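Local coordinates for peptidase M3B, oligoendopeptidase F (Enterococcus faecium, PDB 2QR4), which probably hydrolyses short peptides as a zinc-dependent metallopeptidase of the M3 family, at residues L263-E268 with M565-L570. Residues are numbered along the deposited sequence; the frame is centred on the assembly and turned at random.
Sequences LHRYME and MFEQRL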
ATOM      1  N   LEU A 263      -1.978 -36.433  -9.242  1.00 34.78           N
ATOM      2  CA  LEU A 263      -1.967 -35.303 -10.180  1.00 37.84           C
ATOM      3  C   LEU A 263      -0.946 -35.545 -11.291  1.00 47.39           C
ATOM      4  O   LEU A 263      -1.238 -35.325 -12.471  1.00 49.68           O
ATOM      5  CB  LEU A 263      -1.585 -33.998  -9.467  1.00 42.75           C
ATOM      6  CG  LEU A 263      -2.218 -32.644  -9.854  1.00 47.82           C
ATOM      7  CD1 LEU A 263      -1.260 -31.479  -9.611  1.00 35.90           C
ATOM      8  CD2 LEU A 263      -2.731 -32.582 -11.263  1.00 39.15           C
ATOM      9  N   HIS A 264       0.259 -35.971 -10.904  1.00 35.18           N
ATOM     10  CA  HIS A 264       1.314 -36.245 -11.864  1.00 40.54           C
ATOM     11  C   HIS A 264       0.789 -37.176 -12.936  1.00 35.54           C
ATOM     12  O   HIS A 264       0.938 -36.906 -14.131  1.00 38.60           O
ATOM     13  CB  HIS A 264       2.551 -36.858 -11.185  1.00 39.80           C
ATOM     14  CG  HIS A 264       3.242 -35.925 -10.239  1.00 47.37           C
ATOM     15  ND1 HIS A 264       4.293 -36.318  -9.439  1.00 45.67           N
ATOM     16  CD2 HIS A 264       3.006 -34.626  -9.937  1.00 44.80           C
ATOM     17  CE1 HIS A 264       4.687 -35.296  -8.700  1.00 34.41           C
ATOM     18  NE2 HIS A 264       3.926 -34.256  -8.985  1.00 39.77           N
ATOM     19  N   ARG A 265       0.149 -38.254 -12.495  1.00 33.11           N
ATOM     20  CA  ARG A 265      -0.461 -39.232 -13.388  1.00 42.47           C
ATOM     21  C   ARG A 265      -1.543 -38.628 -14.284  1.00 49.23           C
ATOM     22  O   ARG A 265      -1.615 -38.950 -15.470  1.00 47.40           O
ATOM     23  CB  ARG A 265      -1.088 -40.359 -12.578  1.00 44.25           C
ATOM     24  CG  ARG A 265      -0.298 -41.623 -12.536  1.00 45.21           C
ATOM     25  CD  ARG A 265      -1.205 -42.777 -12.947  1.00 51.13           C
ATOM     26  NE  ARG A 265      -1.920 -43.356 -11.822  1.00 43.82           N
ATOM     27  CZ  ARG A 265      -2.904 -44.231 -11.962  1.00 45.54           C
ATOM     28  NH1 ARG A 265      -3.293 -44.592 -13.173  1.00 43.57           N
ATOM     29  NH2 ARG A 265      -3.511 -44.729 -10.900  1.00 47.01           N
ATOM     30  N   TYR A 266      -2.394 -37.777 -13.709  1.00 35.32           N
ATOM     31  CA  TYR A 266      -3.463 -37.137 -14.477  1.00 39.11           C
ATOM     32  C   TYR A 266      -2.865 -36.244 -15.568  1.00 36.03           C
ATOM     33  O   TYR A 266      -3.394 -36.153 -16.677  1.00 37.85           O
ATOM     34  CB  TYR A 266      -4.379 -36.338 -13.546  1.00 35.18           C
ATOM     35  CG  TYR A 266      -5.584 -35.733 -14.220  1.00 33.35           C
ATOM     36  CD1 TYR A 266      -6.269 -36.423 -15.204  1.00 33.99           C
ATOM     37  CD2 TYR A 266      -6.058 -34.484 -13.850  1.00 40.98           C
ATOM     38  CE1 TYR A 266      -7.371 -35.887 -15.818  1.00 33.49           C
ATOM     39  CE2 TYR A 266      -7.165 -33.937 -14.458  1.00 42.21           C
ATOM     40  CZ  TYR A 266      -7.821 -34.647 -15.446  1.00 44.74           C
ATOM     41  OH  TYR A 266      -8.948 -34.131 -16.056  1.00 46.14           O
HETATM   42  N   MSE A 267      -1.733 -35.621 -15.258  1.00 32.35           N
HETATM   43  CA  MSE A 267      -1.026 -34.791 -16.230  1.00 36.95           C
HETATM   44  C   MSE A 267      -0.406 -35.630 -17.367  1.00 44.04           C
HETATM   45  O   MSE A 267      -0.484 -35.242 -18.530  1.00 44.94           O
HETATM   46  CB  MSE A 267       0.010 -33.914 -15.529  1.00 26.59           C
HETATM   47  CG  MSE A 267      -0.617 -32.899 -14.567  1.00 48.79           C
HETATM   48 SE   MSE A 267      -1.844 -31.581 -15.403  1.00 61.49          SE
HETATM   49  CE  MSE A 267      -3.551 -32.526 -15.262  1.00 51.53           C
ATOM     50  N   GLU A 268       0.161 -36.793 -17.048  1.00 37.73           N
ATOM     51  CA  GLU A 268       0.603 -37.712 -18.097  1.00 43.97           C
ATOM     52  C   GLU A 268      -0.551 -38.044 -19.037  1.00 45.62           C
ATOM     53  O   GLU A 268      -0.381 -38.082 -20.264  1.00 44.41           O
ATOM     54  CB  GLU A 268       1.189 -39.015 -17.523  1.00 40.10           C
ATOM     55  CG  GLU A 268       2.379 -38.816 -16.572  1.00 51.20           C
ATOM     56  CD  GLU A 268       3.723 -38.516 -17.282  1.00 63.66           C
ATOM     57  OE1 GLU A 268       3.800 -38.477 -18.541  1.00 48.66           O
ATOM     58  OE2 GLU A 268       4.718 -38.315 -16.549  1.00 56.02           O
HETATM   59  N   MSE A 565     -10.989 -42.018  -4.573  1.00 34.03           N
HETATM   60  CA  MSE A 565     -11.955 -41.898  -5.644  1.00 44.53           C
HETATM   61  C   MSE A 565     -11.331 -41.274  -6.893  1.00 43.32           C
HETATM   62  O   MSE A 565     -11.686 -41.617  -8.014  1.00 38.02           O
HETATM   63  CB  MSE A 565     -13.117 -41.040  -5.190  1.00 30.42           C
HETATM   64  CG  MSE A 565     -14.239 -40.949  -6.218  1.00 65.75           C
HETATM   65 SE   MSE A 565     -15.811 -40.009  -5.520  1.00 90.46          SE
HETATM   66  CE  MSE A 565     -15.745 -40.643  -3.648  1.00 75.33           C
ATOM     67  N   PHE A 566     -10.412 -40.340  -6.696  1.00 36.48           N
ATOM     68  CA  PHE A 566      -9.771 -39.684  -7.823  1.00 44.85           C
ATOM     69  C   PHE A 566      -8.985 -40.736  -8.571  1.00 43.08           C
ATOM     70  O   PHE A 566      -9.054 -40.820  -9.796  1.00 44.13           O
ATOM     71  CB  PHE A 566      -8.853 -38.567  -7.334  1.00 42.38           C
ATOM     72  CG  PHE A 566      -8.156 -37.818  -8.427  1.00 41.88           C
ATOM     73  CD1 PHE A 566      -8.691 -36.642  -8.928  1.00 36.66           C
ATOM     74  CD2 PHE A 566      -6.942 -38.263  -8.926  1.00 45.65           C
ATOM     75  CE1 PHE A 566      -8.036 -35.927  -9.919  1.00 45.31           C
ATOM     76  CE2 PHE A 566      -6.283 -37.559  -9.930  1.00 40.77           C
ATOM     77  CZ  PHE A 566      -6.826 -36.391 -10.425  1.00 37.39           C
ATOM     78  N   GLU A 567      -8.264 -41.556  -7.807  1.00 37.50           N
ATOM     79  CA  GLU A 567      -7.445 -42.627  -8.351  1.00 36.50           C
ATOM     80  C   GLU A 567      -8.294 -43.676  -9.080  1.00 37.64           C
ATOM     81  O   GLU A 567      -7.988 -44.057 -10.209  1.00 48.76           O
ATOM     82  CB  GLU A 567      -6.592 -43.272  -7.245  1.00 36.13           C
ATOM     83  CG  GLU A 567      -5.865 -44.561  -7.685  1.00 44.87           C
ATOM     84  CD  GLU A 567      -4.898 -45.123  -6.634  1.00 45.89           C
ATOM     85  OE1 GLU A 567      -5.205 -45.058  -5.424  1.00 58.09           O
ATOM     86  OE2 GLU A 567      -3.827 -45.636  -7.022  1.00 50.75           O
ATOM     87  N   GLN A 568      -9.359 -44.155  -8.459  1.00 35.47           N
ATOM     88  CA  GLN A 568     -10.152 -45.159  -9.156  1.00 42.24           C
ATOM     89  C   GLN A 568     -10.796 -44.631 -10.438  1.00 39.64           C
ATOM     90  O   GLN A 568     -10.825 -45.318 -11.454  1.00 41.50           O
ATOM     91  CB  GLN A 568     -11.134 -45.934  -8.242  1.00 41.85           C
ATOM     92  CG  GLN A 568     -11.946 -45.140  -7.280  1.00 50.48           C
ATOM     93  CD  GLN A 568     -12.647 -46.028  -6.252  1.00 42.61           C
ATOM     94  OE1 GLN A 568     -12.351 -45.977  -5.062  1.00 38.27           O
ATOM     95  NE2 GLN A 568     -13.585 -46.830  -6.711  1.00 45.05           N
ATOM     96  N   ARG A 569     -11.259 -43.392 -10.424  1.00 36.90           N
ATOM     97  CA  ARG A 569     -11.865 -42.848 -11.627  1.00 29.01           C
ATOM     98  C   ARG A 569     -10.802 -42.533 -12.696  1.00 37.47           C
ATOM     99  O   ARG A 569     -11.030 -42.703 -13.887  1.00 34.44           O
ATOM    100  CB  ARG A 569     -12.756 -41.662 -11.289  1.00 32.40           C
ATOM    101  CG  ARG A 569     -13.952 -42.071 -10.374  1.00 37.14           C
ATOM    102  CD  ARG A 569     -14.868 -40.883 -10.068  1.00 29.97           C
ATOM    103  NE  ARG A 569     -16.098 -41.337  -9.462  1.00 38.33           N
ATOM    104  CZ  ARG A 569     -17.035 -40.538  -8.964  1.00 37.59           C
ATOM    105  NH1 ARG A 569     -16.860 -39.227  -8.976  1.00 35.30           N
ATOM    106  NH2 ARG A 569     -18.140 -41.061  -8.436  1.00 31.82           N
ATOM    107  N   LEU A 570      -9.624 -42.135 -12.251  1.00 36.04           N
ATOM    108  CA  LEU A 570      -8.493 -41.930 -13.126  1.00 29.11           C
ATOM    109  C   LEU A 570      -8.133 -43.249 -13.813  1.00 40.96           C
ATOM    110  O   LEU A 570      -8.025 -43.305 -15.047  1.00 39.29           O
ATOM    111  CB  LEU A 570      -7.318 -41.371 -12.315  1.00 34.02           C
ATOM    112  CG  LEU A 570      -5.933 -41.248 -12.953  1.00 42.16           C
ATOM    113  CD1 LEU A 570      -6.052 -40.543 -14.281  1.00 39.84           C
ATOM    114  CD2 LEU A 570      -5.013 -40.478 -12.022  1.00 34.09           C
TER
HETATM  115  O   HOH W   1      -2.052 -44.401  -8.866  1.00 45.90           O
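R265 and Y266 meet F566, E567 and L570 where helix 260-274 packs beside helix 557-579, the last helix of the chain: an apolar seam with a charged border. The short segments run nearly parallel, at 24°, with axes 10.9 Å apart, a spacing that large side chains must fill. F566 and Y266 do so as an offset edge-to-face pair. With CG of F566 anti to the backbone N (chi1 -179°), its ring lies in the interface, and CZ of F566 is 4.0 Å from CB of Y266. The planes stand at 89°, with the edge of F566 toward the face of Y266, while L429 of helix 418-454 touches both residues. The branched L570 packs beside this pair: CD1 approaches CD1 of Y266 at 4.2 Å, and CD2 reaches CB of R265 and also lies over the centre of one guanidinium face. At the border, arginine combines an aliphatic stem for L570 with a charged end. R265 NH2 and E567 OE2 form a long salt bridge of 4.0 Å, bridged by a water that accepts from NH2 at 2.5 Å and donates to OE2 at 2.8 Å. N571 OD1 takes a hydrogen bond from NH2 of R265 and E574 a salt bridge with NH1, tying the guanidinium to its partner helix. This is a small-angle helix-helix contact with an apolar interior and a polar border, within the largely helical fold of M3 peptidases.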